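Local structure of O-ureido-L-serine synthase (Streptomyces lavendulae, 3X44) at residues D129-A132 with G136-R139; Y30-S35 with A157-A162. The protein catalyses the PLP-dependent addition of hydroxyurea to O-acetyl-L-serine, giving O-ureido-L-serine for D-cycloserine biosynthesis, and also makes L-cysteine from sulfide. The protein carries 1 engineered substitution. All blocks are in the same frame, centred on the assembly; numbering follows the deposited sequence.

Interaction 1 of 2, residues D129-A132 with G136-R139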
ATOM      1  N   ASP A 129     -11.243  12.682  36.480  1.00 21.23           N
ATOM      2  CA  ASP A 129     -10.214  12.526  37.503  1.00 23.11           C
ATOM      3  C   ASP A 129     -10.798  11.960  38.792  1.00 23.48           C
ATOM      4  O   ASP A 129     -10.215  11.068  39.411  1.00 23.82           O
ATOM      5  CB  ASP A 129      -9.541  13.878  37.785  1.00 24.31           C
ATOM      6  CG  ASP A 129      -8.596  14.308  36.667  1.00 25.20           C
ATOM      7  OD1 ASP A 129      -8.255  15.506  36.603  1.00 28.50           O
ATOM      8  OD2 ASP A 129      -8.194  13.452  35.853  1.00 24.92           O
ATOM      9  N   GLU A 130     -11.950  12.484  39.190  1.00 24.21           N
ATOM     10  CA  GLU A 130     -12.619  12.037  40.401  1.00 26.68           C
ATOM     11  C   GLU A 130     -13.003  10.562  40.315  1.00 27.79           C
ATOM     12  O   GLU A 130     -12.851   9.817  41.287  1.00 28.04           O
ATOM     13  CB  GLU A 130     -13.866  12.890  40.659  1.00 28.96           C
ATOM     14  CG  GLU A 130     -13.558  14.269  41.247  1.00 33.33           C
ATOM     15  CD  GLU A 130     -14.795  15.151  41.398  1.00 36.03           C
ATOM     16  OE1 GLU A 130     -15.914  14.703  41.051  1.00 37.53           O
ATOM     17  OE2 GLU A 130     -14.643  16.300  41.867  1.00 37.92           O
ATOM     18  N   LEU A 131     -13.497  10.138  39.153  1.00 24.83           N
ATOM     19  CA  LEU A 131     -13.894   8.745  38.963  1.00 26.35           C
ATOM     20  C   LEU A 131     -12.696   7.819  39.063  1.00 28.06           C
ATOM     21  O   LEU A 131     -12.771   6.743  39.652  1.00 28.04           O
ATOM     22  CB  LEU A 131     -14.539   8.550  37.592  1.00 23.87           C
ATOM     23  CG  LEU A 131     -15.855   9.276  37.355  1.00 24.85           C
ATOM     24  CD1 LEU A 131     -16.230   9.179  35.882  1.00 24.13           C
ATOM     25  CD2 LEU A 131     -16.932   8.669  38.247  1.00 25.81           C
ATOM     26  N   ALA A 132     -11.591   8.243  38.466  1.00 27.75           N
ATOM     27  CA  ALA A 132     -10.380   7.445  38.481  1.00 30.21           C
ATOM     28  C   ALA A 132      -9.885   7.235  39.905  1.00 31.44           C
ATOM     29  O   ALA A 132      -9.551   6.119  40.294  1.00 30.03           O
ATOM     30  CB  ALA A 132      -9.300   8.122  37.644  1.00 28.90           C
ATOM     31  N   GLY A 136      -9.920   3.677  40.709  1.00 33.62           N
ATOM     32  CA  GLY A 136      -8.616   3.228  40.244  1.00 32.41           C
ATOM     33  C   GLY A 136      -8.448   3.056  38.742  1.00 29.94           C
ATOM     34  O   GLY A 136      -7.457   2.484  38.284  1.00 30.34           O
ATOM     35  N   TRP A 137      -9.408   3.555  37.971  1.00 28.66           N
ATOM     36  CA  TRP A 137      -9.353   3.439  36.516  1.00 24.21           C
ATOM     37  C   TRP A 137      -8.178   4.203  35.926  1.00 22.36           C
ATOM     38  O   TRP A 137      -7.682   5.155  36.529  1.00 23.05           O
ATOM     39  CB  TRP A 137     -10.651   3.963  35.911  1.00 24.59           C
ATOM     40  CG  TRP A 137     -11.860   3.287  36.443  1.00 26.24           C
ATOM     41  CD1 TRP A 137     -11.924   2.055  37.036  1.00 26.25           C
ATOM     42  CD2 TRP A 137     -13.202   3.783  36.396  1.00 26.31           C
ATOM     43  NE1 TRP A 137     -13.228   1.754  37.357  1.00 27.66           N
ATOM     44  CE2 TRP A 137     -14.032   2.796  36.975  1.00 24.89           C
ATOM     45  CE3 TRP A 137     -13.784   4.965  35.919  1.00 24.85           C
ATOM     46  CZ2 TRP A 137     -15.415   2.956  37.090  1.00 25.76           C
ATOM     47  CZ3 TRP A 137     -15.160   5.122  36.034  1.00 26.33           C
ATOM     48  CH2 TRP A 137     -15.960   4.121  36.615  1.00 22.33           C
ATOM     49  N   PHE A 138      -7.731   3.778  34.748  1.00 22.92           N
ATOM     50  CA  PHE A 138      -6.613   4.432  34.069  1.00 22.83           C
ATOM     51  C   PHE A 138      -7.136   5.668  33.349  1.00 24.55           C
ATOM     52  O   PHE A 138      -8.200   5.625  32.732  1.00 23.60           O
ATOM     53  CB  PHE A 138      -5.974   3.465  33.064  1.00 22.42           C
ATOM     54  CG  PHE A 138      -4.968   4.107  32.147  1.00 24.14           C
ATOM     55  CD1 PHE A 138      -3.685   4.414  32.598  1.00 24.65           C
ATOM     56  CD2 PHE A 138      -5.301   4.403  30.827  1.00 22.63           C
ATOM     57  CE1 PHE A 138      -2.750   5.007  31.747  1.00 24.78           C
ATOM     58  CE2 PHE A 138      -4.376   4.994  29.972  1.00 24.31           C
ATOM     59  CZ  PHE A 138      -3.098   5.297  30.433  1.00 23.85           C
ATOM     60  N   ARG A 139      -6.398   6.769  33.446  1.00 24.31           N
ATOM     61  CA  ARG A 139      -6.785   8.012  32.790  1.00 25.49           C
ATOM     62  C   ARG A 139      -5.935   8.196  31.537  1.00 24.31           C
ATOM     63  O   ARG A 139      -4.709   8.174  31.608  1.00 25.02           O
ATOM     64  CB  ARG A 139      -6.563   9.212  33.720  1.00 26.84           C
ATOM     65  CG  ARG A 139      -7.526   9.305  34.891  1.00 29.16           C
ATOM     66  CD  ARG A 139      -8.777  10.090  34.526  1.00 30.27           C
ATOM     67  NE  ARG A 139      -8.470  11.450  34.087  1.00 30.21           N
ATOM     68  CZ  ARG A 139      -8.607  11.877  32.836  1.00 29.34           C
ATOM     69  NH1 ARG A 139      -9.047  11.050  31.895  1.00 23.86           N
ATOM     70  NH2 ARG A 139      -8.302  13.129  32.526  1.00 26.89           N
TER
HETATM   71  O   HOH W   1      -7.271  15.866  33.679  1.00 26.38           O

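Interaction 2 of 2, residues Y30-S35 with A157-A162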
ATOM      1  N   TYR A  30      -5.410  20.168  -1.023  1.00 19.06           N
ATOM      2  CA  TYR A  30      -5.454  18.740  -0.752  1.00 19.97           C
ATOM      3  C   TYR A  30      -6.039  18.555   0.639  1.00 19.57           C
ATOM      4  O   TYR A  30      -5.966  19.463   1.461  1.00 20.37           O
ATOM      5  CB  TYR A  30      -4.047  18.150  -0.817  1.00 16.51           C
ATOM      6  CG  TYR A  30      -3.478  18.039  -2.219  1.00 20.12           C
ATOM      7  CD1 TYR A  30      -2.728  19.077  -2.771  1.00 17.42           C
ATOM      8  CD2 TYR A  30      -3.662  16.879  -2.978  1.00 18.72           C
ATOM      9  CE1 TYR A  30      -2.169  18.962  -4.043  1.00 21.54           C
ATOM     10  CE2 TYR A  30      -3.102  16.760  -4.257  1.00 21.70           C
ATOM     11  CZ  TYR A  30      -2.358  17.803  -4.777  1.00 20.15           C
ATOM     12  OH  TYR A  30      -1.789  17.683  -6.021  1.00 23.70           O
ATOM     13  N   VAL A  31      -6.625  17.393   0.898  1.00 20.58           N
ATOM     14  CA  VAL A  31      -7.224  17.119   2.198  1.00 20.39           C
ATOM     15  C   VAL A  31      -6.873  15.723   2.724  1.00 21.39           C
ATOM     16  O   VAL A  31      -6.852  14.754   1.961  1.00 21.65           O
ATOM     17  CB  VAL A  31      -8.782  17.264   2.137  1.00 21.05           C
ATOM     18  CG1 VAL A  31      -9.157  18.715   1.908  1.00 14.08           C
ATOM     19  CG2 VAL A  31      -9.363  16.396   1.021  1.00 17.17           C
ATOM     20  N   LYS A  32      -6.564  15.636   4.021  1.00 20.15           N
ATOM     21  CA  LYS A  32      -6.248  14.356   4.659  1.00 17.36           C
ATOM     22  C   LYS A  32      -7.557  13.829   5.226  1.00 19.34           C
ATOM     23  O   LYS A  32      -8.163  14.446   6.111  1.00 19.19           O
ATOM     24  CB  LYS A  32      -5.218  14.535   5.785  1.00 18.82           C
ATOM     25  CG  LYS A  32      -4.496  13.240   6.195  1.00 12.77           C
ATOM     26  CD  LYS A  32      -3.031  13.483   6.587  1.00 13.46           C
ATOM     27  CE  LYS A  32      -2.332  12.200   7.054  1.00 11.52           C
ATOM     28  NZ  LYS A  32      -2.367  11.081   6.044  1.00 13.93           N
ATOM     29  N   VAL A  33      -7.994  12.693   4.696  1.00 18.24           N
ATOM     30  CA  VAL A  33      -9.252  12.073   5.084  1.00 17.14           C
ATOM     31  C   VAL A  33      -9.114  11.027   6.183  1.00 19.68           C
ATOM     32  O   VAL A  33      -9.001   9.832   5.913  1.00 18.57           O
ATOM     33  CB  VAL A  33      -9.914  11.428   3.849  1.00 17.00           C
ATOM     34  CG1 VAL A  33     -11.401  11.197   4.107  1.00 16.63           C
ATOM     35  CG2 VAL A  33      -9.713  12.329   2.650  1.00 14.26           C
ATOM     36  N   GLU A  34      -9.154  11.494   7.428  1.00 23.29           N
ATOM     37  CA  GLU A  34      -9.023  10.634   8.601  1.00 22.67           C
ATOM     38  C   GLU A  34     -10.231   9.727   8.858  1.00 22.50           C
ATOM     39  O   GLU A  34     -10.197   8.880   9.746  1.00 20.61           O
ATOM     40  CB  GLU A  34      -8.755  11.503   9.833  1.00 23.09           C
ATOM     41  CG  GLU A  34      -7.426  12.248   9.766  1.00 22.35           C
ATOM     42  CD  GLU A  34      -6.237  11.309   9.745  1.00 20.22           C
ATOM     43  OE1 GLU A  34      -5.351  11.481   8.880  1.00 17.75           O
ATOM     44  OE2 GLU A  34      -6.189  10.399  10.598  1.00 27.16           O
ATOM     45  N   SER A  35     -11.294   9.906   8.081  1.00 20.65           N
ATOM     46  CA  SER A  35     -12.488   9.083   8.234  1.00 18.76           C
ATOM     47  C   SER A  35     -12.149   7.645   7.852  1.00 19.52           C
ATOM     48  O   SER A  35     -12.839   6.710   8.247  1.00 20.70           O
ATOM     49  CB  SER A  35     -13.614   9.605   7.336  1.00 15.18           C
ATOM     50  OG  SER A  35     -13.198   9.634   5.986  1.00 11.49           O
ATOM     51  N   ALA A 157       2.409  12.862  10.488  1.00 14.06           N
ATOM     52  CA  ALA A 157       3.428  13.709   9.878  1.00 19.21           C
ATOM     53  C   ALA A 157       4.239  12.948   8.823  1.00 17.29           C
ATOM     54  O   ALA A 157       4.614  13.508   7.790  1.00 18.56           O
ATOM     55  CB  ALA A 157       4.371  14.252  10.964  1.00 14.92           C
ATOM     56  N   SER A 158       4.519  11.676   9.088  1.00 19.21           N
ATOM     57  CA  SER A 158       5.302  10.865   8.154  1.00 18.83           C
ATOM     58  C   SER A 158       4.556  10.619   6.850  1.00 18.67           C
ATOM     59  O   SER A 158       5.165  10.565   5.780  1.00 16.89           O
ATOM     60  CB  SER A 158       5.676   9.520   8.789  1.00 15.85           C
ATOM     61  OG  SER A 158       6.640   9.688   9.818  1.00 15.79           O
ATOM     62  N   GLU A 159       3.242  10.449   6.947  1.00 19.30           N
ATOM     63  CA  GLU A 159       2.405  10.209   5.772  1.00 19.50           C
ATOM     64  C   GLU A 159       2.344  11.482   4.927  1.00 20.68           C
ATOM     65  O   GLU A 159       2.414  11.434   3.695  1.00 20.22           O
ATOM     66  CB  GLU A 159       0.986   9.816   6.208  1.00 20.70           C
ATOM     67  CG  GLU A 159       0.913   8.497   6.963  1.00 17.47           C
ATOM     68  CD  GLU A 159      -0.318   8.396   7.841  1.00 15.72           C
ATOM     69  OE1 GLU A 159      -1.360   8.984   7.480  1.00 15.46           O
ATOM     70  OE2 GLU A 159      -0.240   7.727   8.890  1.00 16.02           O
ATOM     71  N   ILE A 160       2.211  12.618   5.606  1.00 19.30           N
ATOM     72  CA  ILE A 160       2.140  13.910   4.932  1.00 18.04           C
ATOM     73  C   ILE A 160       3.451  14.203   4.202  1.00 18.04           C
ATOM     74  O   ILE A 160       3.449  14.542   3.021  1.00 16.29           O
ATOM     75  CB  ILE A 160       1.837  15.045   5.946  1.00 18.46           C
ATOM     76  CG1 ILE A 160       0.373  14.954   6.397  1.00 16.90           C
ATOM     77  CG2 ILE A 160       2.130  16.417   5.314  1.00 17.51           C
ATOM     78  CD1 ILE A 160       0.012  15.855   7.591  1.00 14.67           C
ATOM     79  N   LEU A 161       4.574  14.058   4.902  1.00 20.28           N
ATOM     80  CA  LEU A 161       5.877  14.324   4.306  1.00 18.77           C
ATOM     81  C   LEU A 161       6.215  13.379   3.160  1.00 20.75           C
ATOM     82  O   LEU A 161       6.807  13.799   2.159  1.00 19.29           O
ATOM     83  CB  LEU A 161       6.967  14.254   5.369  1.00 18.06           C
ATOM     84  CG  LEU A 161       6.968  15.419   6.365  1.00 17.06           C
ATOM     85  CD1 LEU A 161       7.822  15.060   7.578  1.00 16.24           C
ATOM     86  CD2 LEU A 161       7.501  16.675   5.673  1.00 16.95           C
ATOM     87  N   ALA A 162       5.843  12.109   3.305  1.00 17.89           N
ATOM     88  CA  ALA A 162       6.108  11.118   2.265  1.00 18.09           C
ATOM     89  C   ALA A 162       5.321  11.454   1.004  1.00 17.44           C
ATOM     90  O   ALA A 162       5.853  11.402  -0.105  1.00 17.29           O
ATOM     91  CB  ALA A 162       5.728   9.715   2.752  1.00 20.04           C
TER

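Interaction 1 of 2, residues D129-A132 with G136-R139
Ala132 sits against two parts of 136-139 at once. Its CB lies 3.5 Å from Arg139 CG and 3.6 Å from the carbonyl oxygen Trp137 O. Its own carbonyl carries the helical bonding pattern on to Gly136. Gly136 N lies 2.5 Å from Ala132 O, shorter than such a bond should be, so its detail is doubtful. Gly136 has positive phi and is the first residue to leave helical geometry, so the chain reverses here and Trp137 to Arg139 run back beside the last turns of the helix. This is the helix-to-strand connection of the alpha/beta fold of the cysteine synthase family. Helix 120-135 ends, and strand 138-139 enters the edge of a parallel sheet beside strand 65-70.

Arg139 folds back over Ala132. Bends at chi2 (-89°) and chi3 (-59°) swing its guanidinium round to Asp129. Arg139 NE gives the main bond of this salt bridge, 2.7 Å to Asp129 OD2, with the oxygen close to the guanidinium plane. NH2 adds a weak bond to the same oxygen. A water links Asp129 OD1 and Arg139 NH2, closing a ring at the guanidinium edge. The carboxylate plane is turned 48° from the guanidinium plane. Arg139 NH1 is held by Glu68 and Val67 O, and Asp129 OD2 also pairs with Arg141.

Trp137 turns its indole toward the helix, where Leu131 CB approaches Trp137 CZ3 obliquely at 3.8 Å. Tyr135 stacks on the indole, and Leu318 of the second subunit packs against it.

Interaction 2 of 2, residues Y30-S35 with A157-A162
Lys32 reaches from the strand to the helix and meets Glu159 nearly at a right angle. Its CG lies anti to the backbone N (chi1 -161°), which sends the chain out from the strand toward 157-162. A last bend at chi4 (57°) then turns NZ onto the carboxylate. The bond from Lys32 NZ to Glu159 OE1 is 2.7 Å long and forms a salt bridge. It uses the anti lone pair of OE1, the one facing away from OE2. Lys32 NZ also comes within 3.6 Å of Glu159 CB, so it lies beside the stem of the glutamate as well as its end.

Ile160 packs against the aliphatic part of the lysine. The two side chains cross obliquely, with Lys32 CD 3.7 Å from Ile160 CG1 and 4.0 Å from its CD1. The contact is buried. It joins helix 147-164 to strand 28-33 of the larger, mixed sheet of this fold type II PLP enzyme, where the strand lies between 16-18 and 285-290.

The charges have further partners. Glu159 OE1 also forms a salt bridge with Arg45 NH2 and accepts a hydrogen bond from Thr14 N, while Lys32 NZ is hydrogen-bonded to Thr14 OG1. Glu34 OE1 is 4.9 Å from Glu159 OE1, a like-charge approach that the nearby lysine and Arg45 probably offset.

From the N terminus, the chain first reaches 30-35, on a strand of the mixed sheet. It then passes through the parallel sheet with strands 65-70, 88-94 and 111-115 before entering helix 120-135. Interaction 1 closes a short loop there, with three residues between its segments, and leads into edge strand 138-139. Helix 147-164 follows next in the chain and closes the long loop of interaction 2, so interaction 1 is nested inside it. The two do not touch: their centres are 33 Å apart, on opposite sides of the chain's centre. Interaction 1 joins neighbouring elements at the parallel sheet; interaction 2 ties a later helix to the mixed sheet.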